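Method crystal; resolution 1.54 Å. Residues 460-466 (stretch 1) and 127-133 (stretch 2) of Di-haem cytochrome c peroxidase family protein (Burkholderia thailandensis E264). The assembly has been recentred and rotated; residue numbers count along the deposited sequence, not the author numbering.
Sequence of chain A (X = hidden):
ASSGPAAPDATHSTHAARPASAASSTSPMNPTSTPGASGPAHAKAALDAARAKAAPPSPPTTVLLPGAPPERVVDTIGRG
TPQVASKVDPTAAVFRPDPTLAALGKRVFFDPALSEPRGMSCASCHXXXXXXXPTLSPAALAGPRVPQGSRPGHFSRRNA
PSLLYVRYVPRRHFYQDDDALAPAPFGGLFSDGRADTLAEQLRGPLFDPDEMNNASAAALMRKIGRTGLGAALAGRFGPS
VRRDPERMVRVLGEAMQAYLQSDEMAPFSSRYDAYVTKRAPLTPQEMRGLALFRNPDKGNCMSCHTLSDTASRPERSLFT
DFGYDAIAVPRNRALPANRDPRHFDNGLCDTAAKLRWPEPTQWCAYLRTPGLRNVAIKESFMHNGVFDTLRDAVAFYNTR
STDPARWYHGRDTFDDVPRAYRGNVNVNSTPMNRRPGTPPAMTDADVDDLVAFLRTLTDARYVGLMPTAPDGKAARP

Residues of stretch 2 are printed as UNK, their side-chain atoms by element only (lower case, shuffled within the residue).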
# COMPACT_ATOMS: atom_id res chain seq x y z
N ALA A 460 2.33 -9.85 15.99
CA ALA A 460 2.86 -10.00 17.34
C ALA A 460 4.27 -9.44 17.49
O ALA A 460 4.60 -8.87 18.55
CB ALA A 460 2.84 -11.47 17.73
N ARG A 461 5.12 -9.63 16.48
CA ARG A 461 6.51 -9.17 16.50
C ARG A 461 6.63 -7.67 16.75
O ARG A 461 7.67 -7.20 17.23
CB ARG A 461 7.20 -9.52 15.16
CG ARG A 461 8.64 -9.05 15.02
CD ARG A 461 9.22 -9.59 13.73
NE ARG A 461 10.58 -9.10 13.45
CZ ARG A 461 11.24 -9.33 12.32
NH1 ARG A 461 10.66 -10.02 11.34
NH2 ARG A 461 12.47 -8.87 12.16
N TYR A 462 5.59 -6.91 16.41
CA TYR A 462 5.73 -5.46 16.30
C TYR A 462 4.91 -4.67 17.31
O TYR A 462 4.90 -3.43 17.22
CB TYR A 462 5.34 -5.00 14.89
CG TYR A 462 6.02 -5.79 13.81
CD1 TYR A 462 7.39 -5.72 13.64
CD2 TYR A 462 5.29 -6.60 12.96
CE1 TYR A 462 8.03 -6.43 12.64
CE2 TYR A 462 5.92 -7.32 11.95
CZ TYR A 462 7.29 -7.23 11.81
OH TYR A 462 7.91 -7.95 10.80
N VAL A 463 4.23 -5.32 18.27
CA VAL A 463 3.30 -4.58 19.13
C VAL A 463 4.00 -3.51 19.94
O VAL A 463 3.40 -2.48 20.25
CB VAL A 463 2.50 -5.53 20.05
CG1 VAL A 463 1.56 -6.40 19.23
CG2 VAL A 463 3.43 -6.36 20.90
N GLY A 464 5.28 -3.72 20.26
CA GLY A 464 6.04 -2.74 21.03
C GLY A 464 6.32 -1.43 20.31
O GLY A 464 6.73 -0.46 20.96
N LEU A 465 6.10 -1.38 19.00
CA LEU A 465 6.29 -0.14 18.28
C LEU A 465 5.05 0.74 18.24
O LEU A 465 5.14 1.90 17.82
CB LEU A 465 6.73 -0.42 16.83
CG LEU A 465 8.08 -1.12 16.64
CD1 LEU A 465 8.35 -1.31 15.15
CD2 LEU A 465 9.17 -0.31 17.31
N MET A 466 3.90 0.22 18.61
CA MET A 466 2.74 1.08 18.73
C MET A 466 2.98 2.08 19.86
O MET A 466 3.65 1.76 20.85
CB MET A 466 1.49 0.26 19.03
CG MET A 466 1.16 -0.79 17.98
SD MET A 466 -0.54 -1.42 18.17
CE MET A 466 -0.37 -2.38 19.66
N UNK A 127 11.38 -1.80 6.55
CA UNK A 127 12.17 -2.29 7.67
C UNK A 127 11.59 -3.60 8.18
O UNK A 127 10.43 -3.62 8.62
c UNK A 127 12.97 -1.57 9.98
c UNK A 127 12.15 -1.21 8.76
o UNK A 127 13.07 -0.68 10.85
o UNK A 127 13.52 -2.69 10.07
N UNK A 128 12.33 -4.71 8.17
CA UNK A 128 11.77 -5.94 8.74
C UNK A 128 11.32 -5.77 10.18
O UNK A 128 10.42 -6.50 10.63
c UNK A 128 14.15 -6.12 8.54
c UNK A 128 13.75 -4.90 7.78
c UNK A 128 12.92 -6.95 8.62
N UNK A 129 11.92 -4.85 10.92
CA UNK A 129 11.53 -4.63 12.31
C UNK A 129 10.27 -3.81 12.48
O UNK A 129 9.81 -3.62 13.61
N UNK A 130 9.69 -3.33 11.38
CA UNK A 130 8.47 -2.52 11.38
C UNK A 130 7.54 -3.02 10.27
O UNK A 130 7.03 -2.24 9.46
c UNK A 130 8.79 -1.02 11.21
n UNK A 130 7.86 2.59 13.81
n UNK A 130 10.14 2.72 13.87
c UNK A 130 7.96 1.41 11.23
n UNK A 130 9.10 1.85 12.02
c UNK A 130 9.02 2.38 13.23
c UNK A 130 7.62 -0.05 11.55
N UNK A 131 7.31 -4.33 10.23
CA UNK A 131 6.37 -4.95 9.29
C UNK A 131 6.69 -4.61 7.84
O UNK A 131 5.80 -4.53 6.98
c UNK A 131 4.92 -4.56 9.62
N UNK A 132 7.98 -4.42 7.55
CA UNK A 132 8.43 -4.09 6.20
C UNK A 132 7.79 -2.80 5.71
O UNK A 132 7.58 -2.59 4.51
c UNK A 132 9.05 -6.46 5.58
c UNK A 132 9.44 -8.49 6.86
c UNK A 132 10.30 -6.60 5.01
c UNK A 132 10.68 -8.62 6.27
c UNK A 132 11.10 -7.68 5.32
c UNK A 132 8.20 -5.27 5.24
c UNK A 132 8.63 -7.40 6.51
N UNK A 133 7.54 -1.88 6.63
CA UNK A 133 7.16 -0.51 6.38
C UNK A 133 8.34 0.40 6.72
O UNK A 133 9.28 -0.03 7.40
c UNK A 133 5.95 -0.12 7.24

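Position 127 carries four side-chain atoms, two carbons and two oxygens, with both oxygens on the second carbon. That is a short carboxylate. Nothing on stretch 1 lies within contact distance. The residue is D127. Its backbone O accepts the backbone N of 130 at 2.9 Å and that of 132 at 2.8 Å, so it holds the turn together from its start.

Position 128 has three side-chain carbons that close a ring onto the backbone N. Its backbone O faces stretch 1 and meets two residues there, R461 and Y462. Y462 OH lies 2.9 Å from the backbone O of 128, within hydrogen-bond reach, but the hydroxyl proton has another acceptor available and the bond is not settled. The same carbonyl sits over one face of the R461 guanidinium, with R461 CZ 3.4 Å from the O of 128. R461 NH2 is 3.5 Å from that O of 128, but the angle is poor and no hydrogen bond forms. The CB of 128 lies 4.1 Å from R461 NH2. Only one amino acid closes such a ring, so the residue is P128. The ring pucker is C-gamma endo.

Position 129 has no side-chain atoms. Its O faces stretch 1, with L465 CD1 3.1 Å from the O of 129 and Y462 CD1 3.2 Å from the O of 129. The oxygen lies near the plane of the tyrosine ring, at its edge. The residue is G129. Its N donates to D127 OD1 at 2.8 Å, which ties the carboxylate back onto the turn. A CB here would point away from stretch 1, and there is room for one.

Position 130 has three carbons, a nitrogen, then a carbon bearing two more nitrogens. L465 CD1 touches a chain carbon and also lies over one face of the planar end group. This is a guanidinium on a three-carbon chain, so the residue is R130. CA-to-CB points away from stretch 1 overall, but the end of the side chain comes nearer. L465 CD1 is 3.9 Å from R130 CG. Both terminal nitrogens are hydrogen-bonded elsewhere in the structure.

Position 131 has one side-chain carbon, CB. It lies over the face of the Y462 ring, 4.1 Å from the centroid and 26° off the normal, a CH-pi contact. Y462 CE2 is 3.7 Å from the CB of 131, and Y462 CE1 is 3.3 Å from the N of 131. The residue is A131.

Position 132 has one carbon followed by a ring of six carbons, with no further atoms. A ring carbon comes near Y462 OH. The residue is F132. Its contact is slight: Y462 OH is 4.3 Å from F132 CE1.

Position 133 has one side-chain carbon, out of reach of stretch 1. It is A133. Its O accepts D127 N at 2.9 Å, joining the ends of the stretch.

The contact centres on Y462. Its ring meets the turn with face and edge: A131 N and R130 C lie over one face, while the carbonyls of P128 and G129 approach the edge. R461 lays its guanidinium face against P128 O, and L465 packs its CD1 against G129 O and the R130 side chain. The pair of stretches buries 323 Å² in all.

Stretch 2 (127-133) DPGRAFA
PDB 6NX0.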